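PDB 5TS9: chorismate mutase, which probably catalyses the rearrangement of chorismate to prephenate, as an all-helical chorismate mutase. Local coordinates for residues K82-Q85 / Y86-N90; A129-R132 / S133-D136. All coordinates share one frame; numbering follows the deposited sequence.

Interaction 1 (K82-Q85 / Y86-N90)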
ATOM      1  N   LYS A  82       1.583   2.484   6.215  1.00 13.56           N
ATOM      2  CA  LYS A  82       1.470   1.068   6.570  1.00 15.19           C
ATOM      3  C   LYS A  82       2.249   0.172   5.604  1.00 13.41           C
ATOM      4  O   LYS A  82       2.840  -0.818   6.027  1.00 16.29           O
ATOM      5  CB  LYS A  82      -0.003   0.651   6.631  1.00 15.54           C
ATOM      6  CG  LYS A  82      -0.812   1.489   7.647  1.00 19.27           C
ATOM      7  CD  LYS A  82      -2.215   0.935   7.889  1.00 19.56           C
ATOM      8  CE  LYS A  82      -3.074   1.093   6.652  1.00 15.04           C
ATOM      9  NZ  LYS A  82      -4.483   0.598   6.934  1.00 21.11           N
ATOM     10  N   GLU A  83       2.253   0.492   4.303  1.00 15.00           N
ATOM     11  CA  GLU A  83       3.052  -0.271   3.339  0.52 14.99           C
ATOM     12  C   GLU A  83       4.501  -0.396   3.795  1.00 15.26           C
ATOM     13  O   GLU A  83       5.101  -1.480   3.761  1.00 15.69           O
ATOM     14  CB  GLU A  83       2.989   0.409   1.968  0.52 10.93           C
ATOM     15  CG  GLU A  83       3.885  -0.200   0.917  0.52 12.33           C
ATOM     16  CD  GLU A  83       3.679   0.409  -0.476  0.52 17.14           C
ATOM     17  OE1 GLU A  83       4.300  -0.078  -1.434  0.52 11.28           O
ATOM     18  OE2 GLU A  83       2.898   1.373  -0.618  0.52 15.00           O
ATOM     19  N   VAL A  84       5.085   0.719   4.214  1.00 11.53           N
ATOM     20  CA  VAL A  84       6.461   0.692   4.693  1.00 11.31           C
ATOM     21  C   VAL A  84       6.549  -0.112   5.987  1.00 11.56           C
ATOM     22  O   VAL A  84       7.413  -0.978   6.133  1.00 15.69           O
ATOM     23  CB  VAL A  84       6.993   2.123   4.874  1.00 13.69           C
ATOM     24  CG1 VAL A  84       8.372   2.118   5.536  1.00 11.93           C
ATOM     25  CG2 VAL A  84       7.078   2.815   3.512  1.00 14.31           C
ATOM     26  N   GLN A  85       5.640   0.142   6.931  1.00 11.73           N
ATOM     27  CA  GLN A  85       5.720  -0.529   8.224  1.00 14.84           C
ATOM     28  C   GLN A  85       5.632  -2.047   8.071  1.00 17.52           C
ATOM     29  O   GLN A  85       6.406  -2.786   8.687  1.00 13.81           O
ATOM     30  CB  GLN A  85       4.617  -0.044   9.165  1.00 15.63           C
ATOM     31  CG  GLN A  85       4.722   1.398   9.612  1.00 12.85           C
ATOM     32  CD  GLN A  85       3.564   1.784  10.510  1.00 21.53           C
ATOM     33  OE1 GLN A  85       3.228   1.057  11.454  1.00 20.37           O
ATOM     34  NE2 GLN A  85       2.946   2.935  10.233  1.00 17.49           N
ATOM     35  N   TYR A  86       4.664  -2.534   7.294  1.00 15.08           N
ATOM     36  CA  TYR A  86       4.522  -3.983   7.154  1.00 13.82           C
ATOM     37  C   TYR A  86       5.777  -4.594   6.532  1.00 14.76           C
ATOM     38  O   TYR A  86       6.208  -5.681   6.928  1.00 12.33           O
ATOM     39  CB  TYR A  86       3.306  -4.328   6.295  1.00 14.90           C
ATOM     40  CG  TYR A  86       1.965  -4.263   6.987  1.00 13.66           C
ATOM     41  CD1 TYR A  86       1.699  -5.042   8.123  1.00 14.83           C
ATOM     42  CD2 TYR A  86       0.950  -3.462   6.481  1.00 12.07           C
ATOM     43  CE1 TYR A  86       0.449  -5.003   8.742  1.00 15.02           C
ATOM     44  CE2 TYR A  86      -0.290  -3.403   7.085  1.00 14.11           C
ATOM     45  CZ  TYR A  86      -0.542  -4.185   8.222  1.00 15.39           C
ATOM     46  OH  TYR A  86      -1.772  -4.112   8.847  1.00 15.87           O
ATOM     47  N   ALA A  87       6.351  -3.922   5.534  1.00 12.22           N
ATOM     48  CA  ALA A  87       7.516  -4.471   4.838  1.00 16.38           C
ATOM     49  C   ALA A  87       8.739  -4.485   5.743  1.00 16.35           C
ATOM     50  O   ALA A  87       9.480  -5.478   5.787  1.00 12.67           O
ATOM     51  CB  ALA A  87       7.807  -3.668   3.570  1.00 17.45           C
ATOM     52  N   LEU A  88       8.965  -3.391   6.465  1.00 12.33           N
ATOM     53  CA  LEU A  88      10.094  -3.321   7.391  1.00 14.16           C
ATOM     54  C   LEU A  88       9.973  -4.385   8.467  1.00 14.38           C
ATOM     55  O   LEU A  88      10.944  -5.080   8.777  1.00 20.89           O
ATOM     56  CB  LEU A  88      10.169  -1.937   8.034  1.00 14.11           C
ATOM     57  CG  LEU A  88      10.573  -0.746   7.168  1.00 14.79           C
ATOM     58  CD1 LEU A  88      10.553   0.491   8.037  1.00 17.09           C
ATOM     59  CD2 LEU A  88      11.995  -0.969   6.613  1.00 16.13           C
ATOM     60  N   LEU A  89       8.789  -4.499   9.083  1.00 20.15           N
ATOM     61  CA  LEU A  89       8.626  -5.459  10.170  1.00 13.95           C
ATOM     62  C   LEU A  89       8.891  -6.870   9.692  1.00 18.73           C
ATOM     63  O   LEU A  89       9.530  -7.661  10.394  1.00 16.85           O
ATOM     64  CB  LEU A  89       7.225  -5.350  10.756  1.00 15.33           C
ATOM     65  CG  LEU A  89       7.045  -4.138  11.652  1.00 14.25           C
ATOM     66  CD1 LEU A  89       5.585  -3.943  11.889  1.00 20.03           C
ATOM     67  CD2 LEU A  89       7.835  -4.309  12.994  1.00 15.24           C
ATOM     68  N   ASN A  90       8.416  -7.215   8.490  1.00 13.60           N
ATOM     69  CA  ASN A  90       8.671  -8.574   8.026  1.00 14.06           C
ATOM     70  C   ASN A  90      10.109  -8.744   7.575  1.00 14.23           C
ATOM     71  O   ASN A  90      10.656  -9.844   7.703  1.00 14.87           O
ATOM     72  CB  ASN A  90       7.700  -8.969   6.908  1.00 15.32           C
ATOM     73  CG  ASN A  90       6.485  -9.737   7.438  1.00 19.43           C
ATOM     74  OD1 ASN A  90       6.355  -9.941   8.648  1.00 22.01           O
ATOM     75  ND2 ASN A  90       5.596 -10.180   6.531  1.00 15.55           N
TER

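Interaction 2 (A129-R132 / S133-D136)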
ATOM      1  N   ALA A 129      -2.729  23.698  -6.451  1.00 28.26           N
ATOM      2  CA  ALA A 129      -4.102  23.517  -6.899  1.00 31.36           C
ATOM      3  C   ALA A 129      -4.296  23.739  -8.398  1.00 41.78           C
ATOM      4  O   ALA A 129      -4.992  22.943  -9.036  1.00 45.22           O
ATOM      5  CB  ALA A 129      -5.033  24.450  -6.118  1.00 36.21           C
ATOM      6  N   PRO A 130      -3.726  24.797  -9.002  1.00 48.37           N
ATOM      7  CA  PRO A 130      -3.919  24.968 -10.450  1.00 55.21           C
ATOM      8  C   PRO A 130      -3.494  23.765 -11.276  1.00 53.64           C
ATOM      9  O   PRO A 130      -4.231  23.378 -12.186  1.00 58.45           O
ATOM     10  CB  PRO A 130      -3.065  26.202 -10.777  1.00 58.23           C
ATOM     11  CG  PRO A 130      -3.032  26.967  -9.526  1.00 56.79           C
ATOM     12  CD  PRO A 130      -2.995  25.946  -8.426  1.00 50.63           C
ATOM     13  N   LEU A 131      -2.347  23.146 -10.980  1.00 41.30           N
ATOM     14  CA  LEU A 131      -1.813  22.107 -11.854  1.00 33.36           C
ATOM     15  C   LEU A 131      -2.387  20.724 -11.589  1.00 30.42           C
ATOM     16  O   LEU A 131      -1.985  19.773 -12.268  1.00 30.87           O
ATOM     17  CB  LEU A 131      -0.294  22.044 -11.734  1.00 26.88           C
ATOM     18  CG  LEU A 131       0.358  23.412 -11.878  1.00 33.53           C
ATOM     19  CD1 LEU A 131       1.602  23.439 -11.059  1.00 38.00           C
ATOM     20  CD2 LEU A 131       0.662  23.718 -13.332  1.00 37.60           C
ATOM     21  N   ARG A 132      -3.294  20.579 -10.620  1.00 29.96           N
ATOM     22  CA  ARG A 132      -3.767  19.247 -10.264  1.00 27.87           C
ATOM     23  C   ARG A 132      -4.664  18.641 -11.339  1.00 29.06           C
ATOM     24  O   ARG A 132      -4.765  17.413 -11.428  1.00 24.22           O
ATOM     25  CB  ARG A 132      -4.485  19.305  -8.913  1.00 29.91           C
ATOM     26  CG  ARG A 132      -3.533  19.559  -7.738  1.00 22.98           C
ATOM     27  CD  ARG A 132      -4.276  19.564  -6.421  1.00 22.65           C
ATOM     28  NE  ARG A 132      -4.747  18.217  -6.095  1.00 24.84           N
ATOM     29  CZ  ARG A 132      -5.549  17.932  -5.076  1.00 24.98           C
ATOM     30  NH1 ARG A 132      -5.983  18.914  -4.283  1.00 22.17           N
ATOM     31  NH2 ARG A 132      -5.909  16.668  -4.854  1.00 24.20           N
ATOM     32  N   SER A 133      -5.299  19.459 -12.178  1.00 27.96           N
ATOM     33  CA  SER A 133      -6.130  18.935 -13.254  1.00 27.48           C
ATOM     34  C   SER A 133      -5.501  19.144 -14.628  1.00 33.08           C
ATOM     35  O   SER A 133      -6.187  18.998 -15.645  1.00 29.83           O
ATOM     36  CB  SER A 133      -7.520  19.561 -13.196  1.00 40.40           C
ATOM     37  OG  SER A 133      -7.462  20.948 -13.487  1.00 42.14           O
ATOM     38  N   ILE A 134      -4.208  19.465 -14.678  1.00 28.36           N
ATOM     39  CA  ILE A 134      -3.507  19.695 -15.931  1.00 34.39           C
ATOM     40  C   ILE A 134      -3.248  18.358 -16.612  1.00 33.33           C
ATOM     41  O   ILE A 134      -3.135  17.322 -15.958  1.00 27.69           O
ATOM     42  CB  ILE A 134      -2.208  20.480 -15.661  1.00 39.08           C
ATOM     43  CG1 ILE A 134      -1.758  21.226 -16.902  1.00 41.31           C
ATOM     44  CG2 ILE A 134      -1.097  19.564 -15.147  1.00 39.88           C
ATOM     45  CD1 ILE A 134      -0.526  22.048 -16.664  1.00 47.94           C
ATOM     46  N   ALA A 135      -3.169  18.382 -17.945  1.00 32.56           N
ATOM     47  CA  ALA A 135      -3.155  17.139 -18.718  1.00 35.67           C
ATOM     48  C   ALA A 135      -1.960  16.258 -18.374  1.00 34.32           C
ATOM     49  O   ALA A 135      -2.096  15.035 -18.277  1.00 37.53           O
ATOM     50  CB  ALA A 135      -3.171  17.445 -20.220  1.00 36.63           C
ATOM     51  N   ASP A 136      -0.774  16.848 -18.212  1.00 33.46           N
ATOM     52  CA  ASP A 136       0.378  16.018 -17.872  0.62 35.71           C
ATOM     53  C   ASP A 136       0.619  15.946 -16.367  1.00 32.08           C
ATOM     54  O   ASP A 136       1.754  15.784 -15.922  1.00 32.93           O
ATOM     55  CB  ASP A 136       1.627  16.494 -18.611  0.62 37.99           C
ATOM     56  CG  ASP A 136       1.865  17.962 -18.465  0.62 38.74           C
ATOM     57  OD1 ASP A 136       1.145  18.605 -17.676  0.62 40.73           O
ATOM     58  OD2 ASP A 136       2.768  18.475 -19.147  0.62 43.62           O
TER

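Interaction 1 (K82-Q85 / Y86-N90)
Tyr86 and Gln85, with Val84 beside them, carry most of this local contact, a run of i to i+4 pairs within helix 67-95 of the all-helical chorismate mutase type II fold. Tyr86 gives its backbone N to Lys82 O at 2.8 Å in an almost straight bond (176°), and its ring folds back over the same turn. With CG beside its own backbone N (chi1 -79°), the ring is set obliquely next to that carbonyl, CD2 lying 3.3 Å from Lys82 O, while CE2 meets the CB of Lys82. The lysine chain leads away, its NZ forming salt bridges with Glu49 and Glu79. Gln85 takes part through its backbone: its O accepts Leu89 N at 3.0 Å, whereas its side-chain amide hydrogen-bonds Lys36 NZ through OE1 and Asn81 OD1 through NE2. Beyond Tyr86 stand Val43 and Tyr44 of a loop, and Arg164 of the second subunit packs against Tyr86, placing this side of the helix at the dimer interface. On the apolar side Val84 faces helix 16-39 at Leu26 and Ala29. Val84 and Leu88 run side by side, one turn apart, with Val84 CG1 3.7 Å from Leu88 CD1.

Interaction 2 (A129-R132 / S133-D136)
Leu131 and Ile134 lie alongside each other and point the same way, meeting at the ends of their branches, where Leu131 CD2 comes to 3.9 Å from Ile134 CD1. The isoleucine reaches this position with CG1 anti to its backbone N (chi1 -156°) and the chain extended beyond (chi2 178°). Its other branch turns back on the leucine backbone: CG2 lies 3.0 Å from Leu131 O, a close approach. The same oxygen receives Ile134 N in a weak hydrogen bond of 3.3 Å, and the amide and the methyl thus share one carbonyl oxygen. Here the chain is making the link between helix 106-128 and helix 137-151, and the weak i to i+3 bond closes a type I beta turn with Arg132 and Ser133 at its centre. Just before, Arg132 N makes a similarly weak bond to Ala129 O, also 3.3 Å long. Both apolar side chains pack on helix 10-14, Leu131 against Gln11 and Ala14 and Ile134 against Gln11. Arg132 leaves in another direction, bending at chi3 (69°): NE bonds to Ile169 O and NH2 to Arg168 O near the C-terminus, while NH1 makes a salt bridge to Asp69 of helix 67-95.

Interactions 1 and 2 show one principle, contact between near neighbours in sequence, in two settings. The helical segment 82-90 is buried and repeats the regular bonds of a long helix beside the second subunit, whereas the turn-forming loop at 129-136 is a surface linker that no other chain of the assembly touches. Their centres are 32 Å apart on opposite sides of the chain's centre, and their nearest atoms stay about 18 Å apart. They follow one another along the sequence, with helix 106-128 between them. Helix 67-95 nevertheless relates to both: it contains the whole of interaction 1, and its Asp69 pairs with Arg132 of interaction 2.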